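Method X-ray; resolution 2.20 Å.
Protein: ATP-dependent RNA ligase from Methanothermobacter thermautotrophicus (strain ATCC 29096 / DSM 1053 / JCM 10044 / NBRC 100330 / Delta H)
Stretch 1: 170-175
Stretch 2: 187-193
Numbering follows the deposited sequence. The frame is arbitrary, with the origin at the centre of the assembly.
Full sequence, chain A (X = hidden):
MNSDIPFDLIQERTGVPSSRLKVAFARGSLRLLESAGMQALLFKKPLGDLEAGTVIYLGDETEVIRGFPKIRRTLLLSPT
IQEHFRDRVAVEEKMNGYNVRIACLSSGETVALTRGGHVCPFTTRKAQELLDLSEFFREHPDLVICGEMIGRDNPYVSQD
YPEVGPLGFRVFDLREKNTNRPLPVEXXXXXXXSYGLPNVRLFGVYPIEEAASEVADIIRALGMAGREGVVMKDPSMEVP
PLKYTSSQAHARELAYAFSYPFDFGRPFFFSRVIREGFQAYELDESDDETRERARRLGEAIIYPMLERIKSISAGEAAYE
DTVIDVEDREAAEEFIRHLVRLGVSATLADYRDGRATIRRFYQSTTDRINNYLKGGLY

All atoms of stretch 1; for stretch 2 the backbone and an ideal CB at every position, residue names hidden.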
# COMPACT_ATOMS: atom_id res chain seq x y z
N ARG A 170 -32.25 -2.70 3.72
CA ARG A 170 -32.66 -2.64 2.32
C ARG A 170 -32.26 -3.93 1.65
O ARG A 170 -31.09 -4.34 1.70
CB ARG A 170 -32.00 -1.46 1.58
CG ARG A 170 -32.48 -0.09 1.97
CD ARG A 170 -33.92 0.16 1.56
NE ARG A 170 -34.75 0.33 2.74
CZ ARG A 170 -35.14 1.50 3.20
NH1 ARG A 170 -34.81 2.60 2.55
NH2 ARG A 170 -35.88 1.57 4.30
N VAL A 171 -33.22 -4.57 1.00
CA VAL A 171 -33.00 -5.85 0.34
C VAL A 171 -32.48 -5.67 -1.09
O VAL A 171 -33.05 -4.88 -1.85
CB VAL A 171 -34.30 -6.68 0.32
CG1 VAL A 171 -34.07 -8.02 -0.37
CG2 VAL A 171 -34.80 -6.88 1.73
N PHE A 172 -31.41 -6.39 -1.44
CA PHE A 172 -30.90 -6.32 -2.79
C PHE A 172 -30.84 -7.70 -3.49
O PHE A 172 -30.37 -7.80 -4.60
CB PHE A 172 -29.51 -5.63 -2.84
CG PHE A 172 -28.48 -6.16 -1.86
CD1 PHE A 172 -28.05 -7.47 -1.90
CD2 PHE A 172 -27.89 -5.31 -0.93
CE1 PHE A 172 -27.09 -7.95 -1.02
CE2 PHE A 172 -26.93 -5.78 -0.03
CZ PHE A 172 -26.53 -7.10 -0.07
N ASP A 173 -31.35 -8.75 -2.86
CA ASP A 173 -31.29 -10.08 -3.48
C ASP A 173 -32.22 -11.05 -2.76
O ASP A 173 -32.43 -10.96 -1.54
CB ASP A 173 -29.84 -10.61 -3.49
CG ASP A 173 -29.37 -11.09 -4.88
OD1 ASP A 173 -30.17 -11.18 -5.83
OD2 ASP A 173 -28.15 -11.35 -5.02
N LEU A 174 -32.80 -11.95 -3.55
CA LEU A 174 -33.44 -13.16 -3.04
C LEU A 174 -32.71 -14.33 -3.67
O LEU A 174 -32.66 -14.46 -4.88
CB LEU A 174 -34.93 -13.20 -3.40
CG LEU A 174 -35.81 -12.21 -2.62
CD1 LEU A 174 -37.28 -12.24 -3.06
CD2 LEU A 174 -35.70 -12.52 -1.13
N ARG A 175 -32.14 -15.19 -2.84
CA ARG A 175 -31.39 -16.33 -3.34
C ARG A 175 -31.91 -17.62 -2.72
O ARG A 175 -32.27 -17.65 -1.54
CB ARG A 175 -29.89 -16.15 -3.04
CG ARG A 175 -29.25 -15.10 -3.92
CD ARG A 175 -27.75 -14.92 -3.73
NE ARG A 175 -27.23 -13.97 -4.70
CZ ARG A 175 -26.56 -14.29 -5.80
NH1 ARG A 175 -26.27 -15.56 -6.07
NH2 ARG A 175 -26.15 -13.34 -6.63
N UNK A 187 -38.62 -9.26 -11.04
CA UNK A 187 -39.46 -10.18 -10.32
C UNK A 187 -39.18 -10.12 -8.81
O UNK A 187 -40.11 -10.18 -8.00
CB UNK A 187 -39.25 -11.60 -10.85
N UNK A 188 -37.91 -10.01 -8.44
CA UNK A 188 -37.50 -9.93 -7.05
C UNK A 188 -38.10 -8.70 -6.38
O UNK A 188 -38.70 -8.79 -5.31
CB UNK A 188 -35.97 -9.90 -6.94
N UNK A 189 -37.95 -7.55 -7.02
CA UNK A 189 -38.44 -6.29 -6.47
C UNK A 189 -39.96 -6.27 -6.30
O UNK A 189 -40.49 -5.74 -5.31
CB UNK A 189 -38.01 -5.13 -7.37
N UNK A 190 -40.67 -6.86 -7.26
CA UNK A 190 -42.12 -6.91 -7.23
C UNK A 190 -42.63 -7.83 -6.11
O UNK A 190 -43.56 -7.49 -5.38
CB UNK A 190 -42.65 -7.38 -8.59
N UNK A 191 -42.03 -9.00 -6.01
CA UNK A 191 -42.35 -9.94 -4.95
C UNK A 191 -42.17 -9.34 -3.58
O UNK A 191 -43.03 -9.49 -2.71
CB UNK A 191 -41.49 -11.20 -5.08
N UNK A 192 -41.04 -8.68 -3.38
CA UNK A 192 -40.74 -8.07 -2.10
C UNK A 192 -41.73 -6.96 -1.79
O UNK A 192 -42.18 -6.83 -0.66
CB UNK A 192 -39.31 -7.53 -2.09
N UNK A 193 -42.08 -6.18 -2.80
CA UNK A 193 -43.16 -5.19 -2.70
C UNK A 193 -44.48 -5.77 -2.26
O UNK A 193 -45.20 -5.15 -1.49
CB UNK A 193 -43.35 -4.49 -4.05

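A helix crosses a strand here at 102°, nearly perpendicular, with the axes 8.7 Å apart at closest approach. Along the strand, Val171 and Leu174 turn their side chains toward the helix, while Phe172 and Asp173 start away from it, leaving backbone carbonyls and amides to face the helix between the two apolar groups.

Position 187 has helical backbone angles and an ideal CB with no atom of stretch 1 within 5.5 Å. Many residues would serve, polar ones readily. It is Glu187, which stays clear of the strand and makes no contact with it.

Position 188 is the demanding one. Its ideal CB points toward the strand and lies 4.7 Å from Leu174 CD1. The CA of position 188 is 6.6 Å from Leu174 CA. A leucine or methionine could cover Leu174, but beyond lie the carbonyls of Val171 and Phe172 and the carboxylate of Asp173, which favour a long donor such as lysine or arginine. The deposited Arg188 does both jobs. Its CG packs 3.7 Å from Leu174 CG, and the chain then bends, with chi3 at -44°, to lay one guanidinium face against Phe172 O, which sits 3.3 Å from Arg188 CZ. No direct hydrogen bond reaches the strand; water completes the polar contact. One water accepts from Arg188 NH1 and donates to Val171 O. Another accepts from Arg188 NE (2.9 Å from the water O) and from Leu174 N, and donates to Asp173 OD1. Asp173 OD1 itself lies 4.2 Å from Arg188 NE, close enough for charge attraction only; OD2 of the same carboxylate is salt-bridged to Arg175 NE.

Position 189 points sideways, and its ideal CB has nothing of stretch 1 nearby, so the strand asks little of it. It is Arg189, whose guanidinium hydrogen-bonds elsewhere in the structure.

Position 190 is out of reach, and small or polar residues would suit it equally. Ala190 adds only a methyl.

Position 191 points toward the strand, with its CB 4.8 Å from Leu174 CD1. Any medium or large apolar group could meet that methyl. Leu191 does so at the margin, its CD2 3.8 Å from Leu174 CD1.

Position 192 also points toward the strand, between Val171 and Leu174, where a branched apolar residue such as leucine or isoleucine could touch both. Leu192 does: its CD1 lies 3.5 Å from Val171 CG1, and its CG 3.8 Å from Leu174 CD1.

Position 193 is out of reach and tolerant of polar residues. Asp193 leaves the strand untouched.

Stretch 2 (187-193) ERRALLD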
# COMPACT_ATOMS: atom_id res chain seq x y z
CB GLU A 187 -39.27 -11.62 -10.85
CG GLU A 187 -39.89 -12.71 -9.97
CD GLU A 187 -39.67 -14.12 -10.54
OE1 GLU A 187 -39.42 -14.24 -11.75
OE2 GLU A 187 -39.76 -15.10 -9.78
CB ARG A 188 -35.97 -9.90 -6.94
CG ARG A 188 -35.42 -10.01 -5.52
CD ARG A 188 -34.44 -8.86 -5.17
NE ARG A 188 -33.48 -8.59 -6.24
CZ ARG A 188 -33.01 -7.38 -6.54
NH1 ARG A 188 -33.39 -6.31 -5.84
NH2 ARG A 188 -32.15 -7.24 -7.53
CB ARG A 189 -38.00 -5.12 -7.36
CG ARG A 189 -36.47 -5.03 -7.57
CD ARG A 189 -36.08 -3.78 -8.36
NE ARG A 189 -36.53 -2.60 -7.65
CZ ARG A 189 -35.84 -2.01 -6.68
NH1 ARG A 189 -34.63 -2.48 -6.36
NH2 ARG A 189 -36.33 -0.94 -6.07
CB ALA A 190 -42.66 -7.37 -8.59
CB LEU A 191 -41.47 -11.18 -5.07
CG LEU A 191 -41.62 -12.26 -4.02
CD1 LEU A 191 -43.05 -12.81 -4.00
CD2 LEU A 191 -40.62 -13.37 -4.35
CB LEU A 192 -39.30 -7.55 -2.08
CG LEU A 192 -38.24 -8.66 -2.07
CD1 LEU A 192 -36.87 -8.15 -2.43
CD2 LEU A 192 -38.20 -9.33 -0.72
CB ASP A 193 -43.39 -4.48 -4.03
CG ASP A 193 -42.35 -3.43 -4.30
OD1 ASP A 193 -41.75 -2.92 -3.32
OD2 ASP A 193 -42.14 -3.10 -5.50
O HOH W 1 -34.64 -5.72 -3.75
O HOH W 2 -32.52 -11.29 -6.63
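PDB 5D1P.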